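Local coordinates for OsmC family protein (Rhodothermus marinus, PDB 5CML) that hydrolyses carboxyl esters, this chain being the serine esterase domain, of alpha/beta-hydrolase type, of a longer protein that also carries an OsmC domain, at residues E86-A91 / G112-A117; D183-M188 / A209-A214. All coordinates share one frame; numbering follows the deposited sequence. Where two conformers were deposited one is given.

Contact 1: residues E86-A91 / G112-A117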
loop_
_atom_site.group_PDB
_atom_site.type_symbol
_atom_site.label_atom_id
_atom_site.label_comp_id
_atom_site.label_asym_id
_atom_site.label_seq_id
_atom_site.Cartn_x
_atom_site.Cartn_y
_atom_site.Cartn_z
ATOM N N GLU A 86 7.395 2.336 10.945
ATOM C CA GLU A 86 8.468 1.390 11.236
ATOM C C GLU A 86 8.120 -0.040 10.819
ATOM O O GLU A 86 8.985 -0.768 10.369
ATOM C CB GLU A 86 8.824 1.414 12.725
ATOM C CG GLU A 86 9.638 0.186 13.218
ATOM C CD GLU A 86 10.832 -0.241 12.322
ATOM O OE1 GLU A 86 11.349 0.551 11.495
ATOM O OE2 GLU A 86 11.245 -1.409 12.446
ATOM N N ASP A 87 6.867 -0.449 10.962
ATOM C CA ASP A 87 6.492 -1.787 10.507
ATOM C C ASP A 87 6.661 -1.927 9.004
ATOM O O ASP A 87 7.078 -2.975 8.531
ATOM C CB ASP A 87 5.059 -2.117 10.914
ATOM C CG ASP A 87 4.905 -2.243 12.409
ATOM O OD1 ASP A 87 5.929 -2.441 13.098
ATOM O OD2 ASP A 87 3.766 -2.134 12.899
ATOM N N LEU A 88 6.328 -0.891 8.240
ATOM C CA LEU A 88 6.544 -0.932 6.793
ATOM C C LEU A 88 8.039 -0.977 6.478
ATOM O O LEU A 88 8.479 -1.750 5.626
ATOM C CB LEU A 88 5.908 0.279 6.118
ATOM C CG LEU A 88 4.920 -0.012 5.010
ATOM C CD1 LEU A 88 3.817 -0.988 5.464
ATOM C CD2 LEU A 88 4.346 1.316 4.537
ATOM N N ARG A 89 8.831 -0.173 7.187
ATOM C CA ARG A 89 10.276 -0.212 6.988
ATOM C C ARG A 89 10.817 -1.600 7.322
ATOM O O ARG A 89 11.693 -2.092 6.619
ATOM C CB ARG A 89 10.979 0.859 7.834
ATOM C CG ARG A 89 10.584 2.272 7.459
ATOM C CD ARG A 89 11.165 3.241 8.448
ATOM N NE ARG A 89 10.718 4.593 8.139
ATOM C CZ ARG A 89 10.138 5.412 9.004
ATOM N NH1 ARG A 89 9.951 5.049 10.275
ATOM N NH2 ARG A 89 9.747 6.607 8.591
ATOM N N ALA A 90 10.275 -2.231 8.365
ATOM C CA ALA A 90 10.715 -3.563 8.779
ATOM C C ALA A 90 10.443 -4.599 7.684
ATOM O O ALA A 90 11.230 -5.548 7.474
ATOM C CB ALA A 90 10.026 -3.965 10.075
ATOM N N ALA A 91 9.339 -4.409 6.969
ATOM C CA ALA A 91 8.987 -5.316 5.899
ATOM C C ALA A 91 9.975 -5.150 4.746
ATOM O O ALA A 91 10.351 -6.124 4.084
ATOM C CB ALA A 91 7.563 -5.057 5.420
ATOM N N GLY A 112 -1.565 3.330 1.030
ATOM C CA GLY A 112 -1.079 4.144 -0.070
ATOM C C GLY A 112 -0.401 5.409 0.444
ATOM O O GLY A 112 0.672 5.814 -0.022
ATOM N N ALA A 113 -1.034 6.054 1.412
ATOM C CA ALA A 113 -0.428 7.228 2.001
ATOM C C ALA A 113 0.911 6.834 2.637
ATOM O O ALA A 113 1.907 7.534 2.489
ATOM C CB ALA A 113 -1.358 7.852 3.018
ATOM N N ALA A 114 0.949 5.676 3.287
ATOM C CA ALA A 114 2.170 5.226 3.934
ATOM C C ALA A 114 3.299 4.955 2.946
ATOM O O ALA A 114 4.427 5.382 3.186
ATOM C CB ALA A 114 1.903 3.983 4.749
ATOM N N VAL A 115 3.037 4.231 1.852
ATOM C CA VAL A 115 4.141 3.944 0.924
ATOM C C VAL A 115 4.636 5.226 0.250
ATOM O O VAL A 115 5.827 5.364 -0.024
ATOM C CB VAL A 115 3.797 2.889 -0.176
ATOM C CG1 VAL A 115 3.473 1.522 0.449
ATOM C CG2 VAL A 115 2.720 3.366 -1.118
ATOM N N LEU A 116 3.746 6.184 0.014
ATOM C CA LEU A 116 4.166 7.416 -0.624
ATOM C C LEU A 116 5.052 8.214 0.311
ATOM O O LEU A 116 5.976 8.884 -0.132
ATOM C CB LEU A 116 2.967 8.261 -1.055
ATOM C CG LEU A 116 2.233 7.704 -2.270
ATOM C CD1 LEU A 116 0.909 8.402 -2.382
ATOM C CD2 LEU A 116 3.050 7.894 -3.542
ATOM N N ALA A 117 4.779 8.130 1.606
ATOM C CA ALA A 117 5.567 8.865 2.584
ATOM C C ALA A 117 6.955 8.263 2.834
ATOM O O ALA A 117 7.878 8.982 3.243
ATOM C CB ALA A 117 4.805 8.967 3.900
#

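Contact 2: residues D183-M188 / A209-A214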
loop_
_atom_site.group_PDB
_atom_site.type_symbol
_atom_site.label_atom_id
_atom_site.label_comp_id
_atom_site.label_asym_id
_atom_site.label_seq_id
_atom_site.Cartn_x
_atom_site.Cartn_y
_atom_site.Cartn_z
ATOM N N ASP A 183 4.735 17.001 -0.045
ATOM C CA ASP A 183 6.172 17.264 -0.203
ATOM C C ASP A 183 6.910 15.987 -0.575
ATOM O O ASP A 183 7.781 15.990 -1.441
ATOM C CB ASP A 183 6.813 17.835 1.079
ATOM C CG ASP A 183 6.519 19.313 1.302
ATOM O OD1 ASP A 183 5.992 19.965 0.373
ATOM O OD2 ASP A 183 6.850 19.825 2.418
ATOM N N GLN A 184 6.572 14.899 0.099
ATOM C CA GLN A 184 7.214 13.621 -0.171
ATOM C C GLN A 184 6.963 13.172 -1.610
ATOM O O GLN A 184 7.874 12.694 -2.297
ATOM C CB GLN A 184 6.725 12.560 0.825
ATOM C CG GLN A 184 7.249 12.765 2.248
ATOM C CD GLN A 184 8.754 12.554 2.346
ATOM O OE1 GLN A 184 9.231 11.424 2.419
ATOM N NE2 GLN A 184 9.496 13.626 2.328
ATOM N N VAL A 185 5.739 13.358 -2.078
ATOM C CA VAL A 185 5.379 12.923 -3.409
ATOM C C VAL A 185 6.121 13.784 -4.434
ATOM O O VAL A 185 6.604 13.289 -5.451
ATOM C CB VAL A 185 3.863 12.988 -3.608
ATOM C CG1 VAL A 185 3.488 12.781 -5.063
ATOM C CG2 VAL A 185 3.177 11.932 -2.751
ATOM N N ARG A 186 6.197 15.090 -4.175
ATOM C CA ARG A 186 6.867 15.990 -5.096
ATOM C C ARG A 186 8.372 15.672 -5.238
ATOM O O ARG A 186 8.937 15.823 -6.329
ATOM C CB ARG A 186 6.662 17.434 -4.633
ATOM C CG ARG A 186 7.208 18.475 -5.596
ATOM C CD ARG A 186 6.965 19.894 -5.090
ATOM N NE ARG A 186 7.635 20.141 -3.812
ATOM C CZ ARG A 186 7.025 20.288 -2.633
ATOM N NH1 ARG A 186 5.694 20.243 -2.521
ATOM N NH2 ARG A 186 7.760 20.502 -1.551
ATOM N N THR A 187 9.013 15.223 -4.151
ATOM C CA THR A 187 10.460 14.985 -4.151
ATOM C C THR A 187 10.880 13.503 -4.250
ATOM O O THR A 187 12.063 13.190 -4.187
ATOM C CB THR A 187 11.117 15.572 -2.884
ATOM O OG1 THR A 187 10.584 14.943 -1.705
ATOM C CG2 THR A 187 10.867 17.062 -2.826
ATOM N N MET A 188 9.910 12.610 -4.423
ATOM C CA MET A 188 10.150 11.162 -4.566
ATOM C C MET A 188 11.098 10.782 -5.723
ATOM O O MET A 188 11.887 9.832 -5.624
ATOM C CB MET A 188 8.790 10.493 -4.767
ATOM C CG MET A 188 8.756 9.039 -4.804
ATOM S SD MET A 188 7.012 8.730 -4.577
ATOM C CE MET A 188 6.233 9.401 -6.068
ATOM N N ALA A 209 -6.517 13.612 -7.581
ATOM C CA ALA A 209 -6.135 14.818 -8.316
ATOM C C ALA A 209 -5.091 15.605 -7.531
ATOM O O ALA A 209 -4.142 16.145 -8.090
ATOM C CB ALA A 209 -7.350 15.679 -8.585
ATOM N N CYS A 210 -5.262 15.642 -6.217
ATOM C CA CYS A 210 -4.348 16.309 -5.317
ATOM C C CYS A 210 -2.953 15.691 -5.396
ATOM O O CYS A 210 -1.946 16.382 -5.513
ATOM C CB CYS A 210 -4.919 16.209 -3.903
ATOM S SG CYS A 210 -3.925 16.868 -2.613
ATOM N N LEU A 211 -2.913 14.356 -5.335
ATOM C CA LEU A 211 -1.633 13.669 -5.395
ATOM C C LEU A 211 -0.998 13.849 -6.777
ATOM O O LEU A 211 0.209 14.046 -6.885
ATOM C CB LEU A 211 -1.779 12.176 -5.050
ATOM C CG LEU A 211 -2.060 11.875 -3.568
ATOM C CD1 LEU A 211 -2.567 10.433 -3.356
ATOM C CD2 LEU A 211 -0.803 12.095 -2.741
ATOM N N PHE A 212 -1.801 13.795 -7.837
ATOM C CA PHE A 212 -1.260 13.950 -9.180
ATOM C C PHE A 212 -0.661 15.338 -9.388
ATOM O O PHE A 212 0.403 15.480 -9.991
ATOM C CB PHE A 212 -2.350 13.659 -10.226
ATOM C CG PHE A 212 -1.836 13.574 -11.637
ATOM C CD1 PHE A 212 -1.702 14.711 -12.408
ATOM C CD2 PHE A 212 -1.493 12.357 -12.199
ATOM C CE1 PHE A 212 -1.232 14.636 -13.706
ATOM C CE2 PHE A 212 -1.020 12.287 -13.504
ATOM C CZ PHE A 212 -0.897 13.419 -14.255
ATOM N N GLN A 213 -1.330 16.363 -8.887
ATOM C CA GLN A 213 -0.816 17.722 -9.025
ATOM C C GLN A 213 0.489 17.921 -8.249
ATOM O O GLN A 213 1.375 18.685 -8.675
ATOM C CB GLN A 213 -1.888 18.716 -8.577
ATOM C CG GLN A 213 -3.094 18.751 -9.500
ATOM C CD GLN A 213 -4.133 19.762 -9.059
ATOM O OE1 GLN A 213 -3.833 20.949 -8.932
ATOM N NE2 GLN A 213 -5.362 19.301 -8.828
ATOM N N ALA A 214 0.621 17.227 -7.123
ATOM C CA ALA A 214 1.807 17.362 -6.274
ATOM C C ALA A 214 2.999 16.694 -6.933
ATOM O O ALA A 214 4.131 17.153 -6.812
ATOM C CB ALA A 214 1.554 16.744 -4.906
#

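Contact 1: residues E86-A91 / G112-A117
Leu88 and Val115 mark the nearest approach of two helical backbones, with the CA of Leu88 lying 8.0 Å from the CA of Val115. Residues 86-91 belong to helix 85-98 and residues 112-117 to helix 110-118, and both are regular here, Leu116 N bonding to Gly112 O at 3.1 Å. At this spacing a single long side chain is enough to bridge the gap, and Leu88 supplies it. Its side chain leaves the helix toward residues 112-117, and CD2 is the branch that touches, 3.6 Å from the CB of Ala114. That is close packing of methyl on methyl, suited to an alanine, whose short side chain lets the leucine branch come down almost onto the helix surface. Leu88 pays for its position with a chi1 of -125°, roughly midway between two staggered positions, which suggests some torsional strain. In the alpha/beta-hydrolase fold helix 85-98 leads from strand 59-65 to strand 104-108, and helix 110-118 carries the chain on to strand 127-131. The contact therefore joins two consecutive connections of the parallel part of the sheet. The same Leu88 CD2 also lies 4.2 Å from Val115 CG1, a looser apolar touch. A chi1 of -63° at Val115, with CG1 anti to the carbonyl carbon, makes CG1 the branch that meets the leucine. The branched side chain of Val115 fills the layer between helix and sheet, resting on Val128 and Thr130 and touching the turn that is probably the nucleophile elbow, with Ser109 as its likely nucleophile. Leu88 also packs on Phe64 of strand 59-65, and Ala114 on Phe66 of a loop. Polar ties stand at the flank, where Arg89 forms salt bridges with Glu121 and Glu175.

Contact 2: residues D183-M188 / A209-A214
Asp183 OD1 is gripped by both terminal nitrogens of Arg186, the residue whose aliphatic stem also lies against Ala214 of the neighbouring helix. NH2 of Arg186 reaches Asp183 OD1 at 2.7 Å, from above the carboxylate plane (65° out of it), while Arg186 NH1 meets that same OD1 at 2.9 Å, on the anti side and nearer the plane. The guanidinium thus closes end-on upon one oxygen, three residues back in its own helix. Across the contact, CB of Arg186 sits 3.4 Å from Ala214 O, and the Arg186 CA-H adds a bent CH...O approach to this carbonyl. With a leucine in place of Arg186 the guanidinium is gone, and the Asp183 carboxylate would probably lose its charged mate and be left freer to turn.

Val185 does the apolar work. Its CG2 meets Leu211 CD2 at 4.0 Å, the two side chains crossing at about a right angle. Val185 CG1, anti to the backbone N (chi1 170°), lies 4.0 Å from Leu211 O and 4.4 Å from Ala214 CB. Small Ala214 suits the place where the CA atoms of Arg186 and Ala214 approach to 5.4 Å. The axes of segments 183-187 and 209-214 cross at -46° and approach to 9.0 Å. In the alpha/beta-hydrolase sheet, helix 181-187 leads into strand 192-196, which helix 206-214 links to edge strand 219-223. Leu211 packs on Leu194, and Cys210 forms a disulfide with Cys135. Since the salt bridge stays within helix 181-187, these two segments are held together by apolar packing and the CH...O contact.

Contact 1 is core: all its touching residues are buried, and its side chains are wholly apolar, beside the probable nucleophile elbow. Contact 2 lies farther out, its centre about 16 Å from the centre of the chain, against about 8 Å for that of contact 1. There buried Val185 and Leu211 share the interface with a partly exposed arginine and a backbone carbonyl, while a charge pair stays within one helix. The contacts use four different helices but run into each other through helix 110-118. Leu116, on a face of that helix turned from Leu88, brings its CB to 4.0 Å from Val185 CG2 and its CD1 to 4.1 Å from Leu211 CD2, making one continuous row of helix packing.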